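Local atomic coordinates of flagellar hook associated protein type 3 FlgL (Legionella pneumophila subsp. pneumophila, PDB entry 5YTI), a protein that probably serves as a structural component of the bacterial flagellum, at the junction between hook and filament. Residues I59-F62 against Q63-Q67; Q321-N324 against N325-A329; H337-S340 against V341-D344; A358-D361 against Y362-I365. All blocks are in the same frame, centred on the assembly; numbering follows the deposited sequence.

Interaction 1: I59-F62 against Q63-Q67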
loop_
_atom_site.group_PDB
_atom_site.type_symbol
_atom_site.label_atom_id
_atom_site.label_comp_id
_atom_site.label_asym_id
_atom_site.label_seq_id
_atom_site.Cartn_x
_atom_site.Cartn_y
_atom_site.Cartn_z
ATOM N N ILE A 59 -32.439 6.755 22.109
ATOM C CA ILE A 59 -32.274 7.905 21.217
ATOM C C ILE A 59 -31.324 8.972 21.760
ATOM O O ILE A 59 -30.563 9.566 21.005
ATOM C CB ILE A 59 -33.616 8.582 20.905
ATOM C CG1 ILE A 59 -34.476 7.667 20.048
ATOM C CG2 ILE A 59 -33.387 9.900 20.177
ATOM C CD1 ILE A 59 -35.824 8.263 19.682
ATOM N N GLU A 60 -31.366 9.234 23.061
ATOM C CA GLU A 60 -30.479 10.239 23.649
ATOM C C GLU A 60 -29.028 9.810 23.504
ATOM O O GLU A 60 -28.140 10.650 23.310
ATOM C CB GLU A 60 -30.832 10.469 25.122
ATOM C CG GLU A 60 -32.173 11.164 25.305
ATOM C CD GLU A 60 -32.804 10.893 26.650
ATOM O OE1 GLU A 60 -32.234 10.111 27.441
ATOM O OE2 GLU A 60 -33.887 11.457 26.908
ATOM N N LEU A 61 -28.809 8.499 23.598
ATOM C CA LEU A 61 -27.488 7.903 23.487
ATOM C C LEU A 61 -26.992 7.929 22.029
ATOM O O LEU A 61 -25.800 8.204 21.753
ATOM C CB LEU A 61 -27.535 6.458 24.009
ATOM C CG LEU A 61 -26.237 5.660 23.858
ATOM C CD1 LEU A 61 -25.152 6.248 24.755
ATOM C CD2 LEU A 61 -26.452 4.178 24.131
ATOM N N PHE A 62 -27.913 7.618 21.114
ATOM C CA PHE A 62 -27.646 7.650 19.679
ATOM C C PHE A 62 -27.285 9.089 19.230
ATOM O O PHE A 62 -26.292 9.280 18.522
ATOM C CB PHE A 62 -28.849 7.097 18.858
ATOM C CG PHE A 62 -29.112 5.590 19.002
ATOM C CD1 PHE A 62 -28.202 4.721 19.630
ATOM C CD2 PHE A 62 -30.279 5.033 18.452
ATOM C CE1 PHE A 62 -28.471 3.355 19.738
ATOM C CE2 PHE A 62 -30.543 3.676 18.562
ATOM C CZ PHE A 62 -29.642 2.837 19.208
ATOM N N GLN A 63 -28.073 10.087 19.655
ATOM C CA GLN A 63 -27.749 11.522 19.424
ATOM C C GLN A 63 -26.435 11.986 20.111
ATOM O O GLN A 63 -25.662 12.736 19.517
ATOM C CB GLN A 63 -28.910 12.450 19.860
ATOM C CG GLN A 63 -30.304 12.024 19.407
ATOM C CD GLN A 63 -31.166 13.176 18.941
ATOM O OE1 GLN A 63 -30.935 13.729 17.854
ATOM N NE2 GLN A 63 -32.180 13.530 19.739
ATOM N N ASN A 64 -26.203 11.550 21.352
ATOM C CA ASN A 64 -24.954 11.833 22.074
ATOM C C ASN A 64 -23.776 11.196 21.313
ATOM O O ASN A 64 -22.809 11.873 20.968
ATOM C CB ASN A 64 -25.042 11.316 23.530
ATOM C CG ASN A 64 -24.113 12.063 24.509
ATOM O OD1 ASN A 64 -24.353 13.238 24.857
ATOM N ND2 ASN A 64 -23.076 11.361 25.000
ATOM N N ASN A 65 -23.874 9.907 21.009
ATOM C CA ASN A 65 -22.838 9.241 20.227
ATOM C C ASN A 65 -22.515 9.942 18.875
ATOM O O ASN A 65 -21.332 10.002 18.477
ATOM C CB ASN A 65 -23.206 7.769 19.998
ATOM C CG ASN A 65 -22.891 6.887 21.194
ATOM O OD1 ASN A 65 -22.255 7.316 22.157
ATOM N ND2 ASN A 65 -23.339 5.636 21.130
ATOM N N ARG A 66 -23.562 10.438 18.188
ATOM C CA ARG A 66 -23.418 11.159 16.908
ATOM C C ARG A 66 -22.694 12.479 17.121
ATOM O O ARG A 66 -21.666 12.720 16.511
ATOM C CB ARG A 66 -24.785 11.420 16.250
ATOM C CG ARG A 66 -24.781 12.529 15.200
ATOM C CD ARG A 66 -26.179 12.849 14.662
ATOM N NE ARG A 66 -26.975 13.668 15.583
ATOM C CZ ARG A 66 -28.074 13.250 16.215
ATOM N NH1 ARG A 66 -28.541 12.040 16.017
ATOM N NH2 ARG A 66 -28.717 14.056 17.036
ATOM N N GLN A 67 -23.238 13.329 18.001
ATOM C CA GLN A 67 -22.618 14.627 18.355
ATOM C C GLN A 67 -21.138 14.453 18.630
ATOM O O GLN A 67 -20.343 15.258 18.173
ATOM C CB GLN A 67 -23.307 15.297 19.574
ATOM C CG GLN A 67 -24.665 15.977 19.280
ATOM C CD GLN A 67 -25.391 16.522 20.529
ATOM O OE1 GLN A 67 -26.341 15.901 21.017
ATOM N NE2 GLN A 67 -24.950 17.687 21.042
#
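Ile59 and Gln63 are one helical turn apart and run side by side in the same direction. The side-chain contacts are van der Waals touches. The CG2 branch of Ile59 lies 3.8 Å from CG of Gln63, alongside its aliphatic part. Gln63 has CG beside its backbone N (chi1 -46°), and its chain then bends at chi2, so the amide NE2 also stays near that methyl, 3.9 Å from Ile59 CG2. Two residues on, Leu61 meets Asn65 at an oblique angle. Leu61 CG is 4.0 Å from Asn65 ND2, and its CD1 methyl lies as close to the amide oxygen OD1.

The polar contacts are backbone bonds. Gln63 N to Ile59 O is 2.9 Å and almost straight. Asn64 N to Glu60 O, Asn65 N to Leu61 O and Arg66 N to Phe62 O repeat the same i to i+4 pattern. The Asn65 amide finds its polar partner outside, where ND2 donates to Ala166 O.

The whole contact is one piece of helix 49-96. Helix 316-374 covers one side, with Tyr362 against Ile59 and Asn359 against Phe62. Strand 164-168 packs on Phe62, Asn65 and Arg66 through Ala166, Gln165 and Val167.

Interaction 2: Q321-N324 against N325-A329; sequences QTEN and NQLLA
Glu323 leans against Leu327, one turn farther along the helix, and the two side chains meet at a slant. The carboxylate atom OE2 of Glu323 is 3.6 Å from CD1 of Leu327, and Glu323 CG is 3.9 Å from the same methyl. Glu323 gets there by setting CG opposite the backbone N (chi1 160°) and then bending at chi2 (96°). This carries the carboxylate outward from the helix, beside the leucine methyl CD1. Its other oxygen, OE1, forms a salt bridge with Arg302, which probably helps to hold the acid end.

On another side, CG of Gln326 passes 3.4 Å from Thr322 O, while its OE1 accepts a bond from Ile195 N. Backbone bonds hold the turn. Asn325 N to Gln321 O is 2.9 Å and Leu327 N to Glu323 O is also 2.9 Å. Leu328 N bonds to Asn324 O as well. Asn324 OD1 is held from outside by Gln94 NE2.

This part of helix 316-374 is partly buried. Helix 296-307 lies on Glu323 and Leu327, through Asn306, Arg302 and Met303. Strands 193-197 and 207-213 cover Thr322 and its neighbours. Glu216 of the second subunit packs on Leu328 and Ala329.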
loop_
_atom_site.group_PDB
_atom_site.type_symbol
_atom_site.label_atom_id
_atom_site.label_comp_id
_atom_site.label_asym_id
_atom_site.label_seq_id
_atom_site.Cartn_x
_atom_site.Cartn_y
_atom_site.Cartn_z
ATOM N N GLN A 321 19.432 11.145 -8.979
ATOM C CA GLN A 321 18.193 11.244 -9.743
ATOM C C GLN A 321 17.385 9.970 -9.628
ATOM O O GLN A 321 16.200 10.002 -9.344
ATOM C CB GLN A 321 18.454 11.602 -11.210
ATOM C CG GLN A 321 17.248 12.221 -11.937
ATOM C CD GLN A 321 16.955 13.658 -11.495
ATOM O OE1 GLN A 321 16.734 13.932 -10.295
ATOM N NE2 GLN A 321 16.959 14.591 -12.462
ATOM N N THR A 322 18.022 8.831 -9.798
ATOM C CA THR A 322 17.273 7.594 -9.731
ATOM C C THR A 322 16.379 7.499 -8.495
ATOM O O THR A 322 15.217 7.048 -8.571
ATOM C CB THR A 322 18.213 6.412 -9.703
ATOM O OG1 THR A 322 19.029 6.428 -10.882
ATOM C CG2 THR A 322 17.396 5.130 -9.625
ATOM N N GLU A 323 16.966 7.901 -7.372
ATOM C CA GLU A 323 16.313 7.923 -6.086
ATOM C C GLU A 323 15.396 9.151 -5.951
ATOM O O GLU A 323 14.370 9.055 -5.316
ATOM C CB GLU A 323 17.371 7.860 -4.967
ATOM C CG GLU A 323 16.948 8.350 -3.570
ATOM C CD GLU A 323 16.473 7.270 -2.570
ATOM O OE1 GLU A 323 16.134 6.133 -2.988
ATOM O OE2 GLU A 323 16.416 7.583 -1.333
ATOM N N ASN A 324 15.735 10.299 -6.537
ATOM C CA ASN A 324 14.805 11.443 -6.523
ATOM C C ASN A 324 13.464 11.023 -7.105
ATOM O O ASN A 324 12.439 11.238 -6.463
ATOM C CB ASN A 324 15.299 12.628 -7.352
ATOM C CG ASN A 324 16.287 13.516 -6.624
ATOM O OD1 ASN A 324 16.322 13.607 -5.381
ATOM N ND2 ASN A 324 17.087 14.221 -7.418
ATOM N N ASN A 325 13.474 10.452 -8.318
ATOM C CA ASN A 325 12.260 9.981 -8.994
ATOM C C ASN A 325 11.417 9.069 -8.129
ATOM O O ASN A 325 10.165 9.091 -8.201
ATOM C CB ASN A 325 12.611 9.177 -10.229
ATOM C CG ASN A 325 12.932 10.043 -11.396
ATOM O OD1 ASN A 325 13.835 10.856 -11.296
ATOM N ND2 ASN A 325 12.175 9.900 -12.509
ATOM N N GLN A 326 12.101 8.241 -7.345
ATOM C CA GLN A 326 11.399 7.301 -6.470
ATOM C C GLN A 326 10.731 8.070 -5.358
ATOM O O GLN A 326 9.561 7.867 -5.068
ATOM C CB GLN A 326 12.344 6.218 -5.900
ATOM C CG GLN A 326 12.869 5.264 -6.965
ATOM C CD GLN A 326 11.985 4.069 -7.156
ATOM O OE1 GLN A 326 11.733 3.353 -6.196
ATOM N NE2 GLN A 326 11.528 3.817 -8.393
ATOM N N LEU A 327 11.482 8.978 -4.749
ATOM C CA LEU A 327 10.995 9.704 -3.595
ATOM C C LEU A 327 9.854 10.628 -3.991
ATOM O O LEU A 327 9.017 10.950 -3.177
ATOM C CB LEU A 327 12.123 10.467 -2.908
ATOM C CG LEU A 327 13.130 9.614 -2.131
ATOM C CD1 LEU A 327 14.285 10.484 -1.668
ATOM C CD2 LEU A 327 12.474 8.955 -0.924
ATOM N N LEU A 328 9.791 11.035 -5.245
ATOM C CA LEU A 328 8.676 11.831 -5.652
ATOM C C LEU A 328 7.463 10.936 -5.672
ATOM O O LEU A 328 6.403 11.309 -5.225
ATOM C CB LEU A 328 8.924 12.373 -7.026
ATOM C CG LEU A 328 7.832 13.274 -7.546
ATOM C CD1 LEU A 328 7.714 14.508 -6.654
ATOM C CD2 LEU A 328 8.200 13.643 -8.975
ATOM N N ALA A 329 7.614 9.727 -6.175
ATOM C CA ALA A 329 6.453 8.840 -6.249
ATOM C C ALA A 329 5.916 8.532 -4.867
ATOM O O ALA A 329 4.719 8.368 -4.685
ATOM C CB ALA A 329 6.793 7.547 -6.976
#

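Interaction 3: H337-S340 against V341-D344; sequences HILS and VQSD
Val341 places its CG2 methyl over one face of the His337 imidazole, 4.2 Å from NE2. The ring reaches the methyl because its CG stands opposite the backbone N (chi1 167°). Leu339 and Gln342 cross at about a right angle, and CD1 of the leucine lies 3.6 Å from OE1 of the glutamine.

Two serines turn back on the helix. Ser343 OG donates to Leu339 O (3.1 Å), which also takes Ser343 N (2.7 Å). The two donors come from opposite faces of the carbonyl plane. Ser340 OG lies between His337 O (2.8 Å) and Ala291 O of the second subunit, and its one proton serves only one at a time. Val341 N reaches His337 O from the same face as the hydroxyl (3.2 Å).

Farther out, His337 NE2 bonds to Asn181 O, which probably helps to set the ring's rotation. Asn223 of the second subunit bonds to Ser343 OG. Asp344 forms a salt bridge with Arg348. Ile338 and Val341 pack on Val84, Leu87 and Leu80 of helix 49-96.

Serine hydroxyls bonded to carbonyls three or four residues back are familiar in alpha helices. Here they lie on a long helix of the flagellin-type bundle, against helix 49-96 and the second subunit.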
loop_
_atom_site.group_PDB
_atom_site.type_symbol
_atom_site.label_atom_id
_atom_site.label_comp_id
_atom_site.label_asym_id
_atom_site.label_seq_id
_atom_site.Cartn_x
_atom_site.Cartn_y
_atom_site.Cartn_z
ATOM N N HIS A 337 -2.755 8.666 -0.528
ATOM C CA HIS A 337 -3.264 7.751 0.454
ATOM C C HIS A 337 -4.031 8.486 1.525
ATOM O O HIS A 337 -5.048 8.013 2.023
ATOM C CB HIS A 337 -2.123 7.003 1.079
ATOM C CG HIS A 337 -2.521 6.263 2.296
ATOM N ND1 HIS A 337 -3.437 5.235 2.261
ATOM C CD2 HIS A 337 -2.158 6.416 3.592
ATOM C CE1 HIS A 337 -3.606 4.776 3.492
ATOM N NE2 HIS A 337 -2.847 5.484 4.318
ATOM N N ILE A 338 -3.538 9.646 1.899
ATOM C CA ILE A 338 -4.192 10.433 2.930
ATOM C C ILE A 338 -5.493 11.022 2.423
ATOM O O ILE A 338 -6.515 10.938 3.096
ATOM C CB ILE A 338 -3.276 11.544 3.450
ATOM C CG1 ILE A 338 -2.201 10.905 4.300
ATOM C CG2 ILE A 338 -4.028 12.538 4.306
ATOM C CD1 ILE A 338 -1.321 11.945 4.918
ATOM N N LEU A 339 -5.474 11.610 1.240
ATOM C CA LEU A 339 -6.720 12.004 0.613
ATOM C C LEU A 339 -7.780 10.886 0.645
ATOM O O LEU A 339 -8.966 11.192 0.736
ATOM C CB LEU A 339 -6.483 12.454 -0.833
ATOM C CG LEU A 339 -7.726 12.890 -1.615
ATOM C CD1 LEU A 339 -8.474 14.042 -0.941
ATOM C CD2 LEU A 339 -7.331 13.279 -3.033
ATOM N N SER A 340 -7.388 9.610 0.560
ATOM C CA SER A 340 -8.394 8.546 0.554
ATOM C C SER A 340 -8.907 8.362 1.957
ATOM O O SER A 340 -10.089 8.091 2.157
ATOM C CB SER A 340 -7.891 7.224 -0.038
ATOM O OG SER A 340 -7.019 6.512 0.827
ATOM N N VAL A 341 -8.032 8.533 2.941
ATOM C CA VAL A 341 -8.488 8.541 4.326
ATOM C C VAL A 341 -9.415 9.724 4.531
ATOM O O VAL A 341 -10.420 9.579 5.168
ATOM C CB VAL A 341 -7.340 8.573 5.349
ATOM C CG1 VAL A 341 -7.881 8.648 6.757
ATOM C CG2 VAL A 341 -6.469 7.330 5.235
ATOM N N GLN A 342 -9.106 10.880 3.969
ATOM C CA GLN A 342 -10.028 12.029 4.050
ATOM C C GLN A 342 -11.346 11.745 3.367
ATOM O O GLN A 342 -12.394 12.062 3.907
ATOM C CB GLN A 342 -9.440 13.300 3.430
ATOM C CG GLN A 342 -8.311 13.908 4.228
ATOM C CD GLN A 342 -7.656 15.022 3.481
ATOM O OE1 GLN A 342 -7.198 14.841 2.358
ATOM N NE2 GLN A 342 -7.598 16.189 4.101
ATOM N N SER A 343 -11.304 11.170 2.171
ATOM C CA SER A 343 -12.552 10.870 1.470
ATOM C C SER A 343 -13.380 9.917 2.339
ATOM O O SER A 343 -14.571 10.126 2.469
ATOM C CB SER A 343 -12.310 10.308 0.059
ATOM O OG SER A 343 -11.687 11.282 -0.787
ATOM N N ASP A 344 -12.740 8.913 2.957
ATOM C CA ASP A 344 -13.433 7.952 3.832
ATOM C C ASP A 344 -14.167 8.653 4.991
ATOM O O ASP A 344 -15.281 8.290 5.376
ATOM C CB ASP A 344 -12.458 6.920 4.431
ATOM C CG ASP A 344 -13.184 5.721 5.052
ATOM O OD1 ASP A 344 -13.720 4.905 4.264
ATOM O OD2 ASP A 344 -13.230 5.572 6.297
#

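Interaction 4: A358-D361 against Y362-I365; sequences ANND and YLDI
Asn360 and Leu363 lie side by side and point the same way from the helix. Their contact is loose: Asn360 OD1 comes to 4.1 Å from CD2 of Leu363. Leu363 has CG opposite its backbone N (chi1 -180°), which turns the branch back along the helix toward the asparagine.

Asp364 is oriented differently. Its CG lies beside the backbone N, and the carboxylate folds back over the previous turn. OD1 is 3.2 Å from Asn360 O. Both atoms are acceptors, so they do not bond. Asp361 OD1 is 5.2 Å from Asp364 OD2, two like charges near each other, which would probably repel mildly. Tyr362 directs its ring away from the preceding turn, and only its CB comes near Ala358 O.

The backbone bonds are rather long. Tyr362 N to Ala358 O is 3.2 Å, Ile365 N to Asp361 O is 3.1 Å, and both donors stand well above the carbonyl plane. Leu363 N to Asn359 O is weak.

This is a surface part of helix 316-374. Helix 49-96 lies on one side, where Arg55 touches Tyr362 and Gln63 touches Asn359. Asn359 ND2 donates to Val167 O of strand 164-168.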
loop_
_atom_site.group_PDB
_atom_site.type_symbol
_atom_site.label_atom_id
_atom_site.label_comp_id
_atom_site.label_asym_id
_atom_site.label_seq_id
_atom_site.Cartn_x
_atom_site.Cartn_y
_atom_site.Cartn_z
ATOM N N ALA A 358 -32.598 11.479 10.892
ATOM C CA ALA A 358 -33.307 10.216 11.109
ATOM C C ALA A 358 -33.624 9.954 12.587
ATOM O O ALA A 358 -34.553 9.212 12.900
ATOM C CB ALA A 358 -32.502 9.061 10.545
ATOM N N ASN A 359 -32.834 10.534 13.491
ATOM C CA ASN A 359 -33.109 10.449 14.930
ATOM C C ASN A 359 -34.122 11.519 15.365
ATOM O O ASN A 359 -34.846 11.329 16.320
ATOM C CB ASN A 359 -31.809 10.556 15.743
ATOM C CG ASN A 359 -30.949 9.299 15.640
ATOM O OD1 ASN A 359 -31.376 8.283 15.086
ATOM N ND2 ASN A 359 -29.744 9.358 16.185
ATOM N N ASN A 360 -34.191 12.648 14.670
ATOM C CA ASN A 360 -35.256 13.596 14.970
ATOM C C ASN A 360 -36.575 13.106 14.317
ATOM O O ASN A 360 -37.638 13.554 14.721
ATOM C CB ASN A 360 -34.890 15.064 14.592
ATOM C CG ASN A 360 -34.144 15.824 15.720
ATOM O OD1 ASN A 360 -34.494 15.742 16.916
ATOM N ND2 ASN A 360 -33.117 16.590 15.326
ATOM N N ASP A 361 -36.509 12.194 13.332
ATOM C CA ASP A 361 -37.727 11.570 12.715
ATOM C C ASP A 361 -38.332 10.490 13.642
ATOM O O ASP A 361 -39.560 10.364 13.762
ATOM C CB ASP A 361 -37.431 10.905 11.337
ATOM C CG ASP A 361 -37.437 11.884 10.142
ATOM O OD1 ASP A 361 -38.082 12.946 10.205
ATOM O OD2 ASP A 361 -36.796 11.562 9.111
ATOM N N TYR A 362 -37.438 9.722 14.279
ATOM C CA TYR A 362 -37.748 8.580 15.170
ATOM C C TYR A 362 -38.147 9.044 16.588
ATOM O O TYR A 362 -38.637 8.257 17.394
ATOM C CB TYR A 362 -36.516 7.642 15.218
ATOM C CG TYR A 362 -36.668 6.271 15.889
ATOM C CD1 TYR A 362 -37.834 5.508 15.748
ATOM C CD2 TYR A 362 -35.610 5.711 16.626
ATOM C CE1 TYR A 362 -37.955 4.258 16.351
ATOM C CE2 TYR A 362 -35.723 4.463 17.225
ATOM C CZ TYR A 362 -36.895 3.743 17.081
ATOM O OH TYR A 362 -37.013 2.508 17.665
ATOM N N LEU A 363 -37.925 10.321 16.887
ATOM C CA LEU A 363 -38.396 10.949 18.126
ATOM C C LEU A 363 -39.713 11.690 17.870
ATOM O O LEU A 363 -40.671 11.555 18.628
ATOM C CB LEU A 363 -37.338 11.936 18.609
ATOM C CG LEU A 363 -37.559 12.729 19.889
ATOM C CD1 LEU A 363 -37.211 11.857 21.078
ATOM C CD2 LEU A 363 -36.704 13.997 19.852
ATOM N N ASP A 364 -39.753 12.479 16.796
ATOM C CA ASP A 364 -40.984 13.130 16.386
ATOM C C ASP A 364 -42.072 12.021 16.327
ATOM O O ASP A 364 -43.231 12.281 16.682
ATOM C CB ASP A 364 -40.841 13.893 15.036
ATOM C CG ASP A 364 -40.051 15.271 15.132
ATOM O OD1 ASP A 364 -39.535 15.696 16.196
ATOM O OD2 ASP A 364 -39.934 15.944 14.080
ATOM N N ILE A 365 -41.696 10.790 15.927
ATOM C CA ILE A 365 -42.635 9.637 15.932
ATOM C C ILE A 365 -42.953 9.075 17.322
ATOM O O ILE A 365 -44.080 8.674 17.579
ATOM C CB ILE A 365 -42.138 8.451 15.066
ATOM C CG1 ILE A 365 -42.248 8.800 13.577
ATOM C CG2 ILE A 365 -42.949 7.181 15.356
ATOM C CD1 ILE A 365 -42.146 7.613 12.630
#

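Interaction 1 lies on helix 49-96. The other three follow in sequence on the single long helix 316-374, in the order 2, 3 and 4. Interactions 2 and 3 have centres about 23 Å apart, and 3 and 4 about 32 Å. Interactions 2 and 4 are about 55 Å apart, on opposite sides of the chain's centre. Interactions 1 and 4 touch, although far apart in sequence, because the two helices pack against each other there. Interactions 2 and 3 both meet the second subunit, and 1 and 4 do not. The long helix thus runs from the region by strands 193-197 and 207-213, at interaction 2, to the end where it packs on helix 49-96 beside strand 164-168.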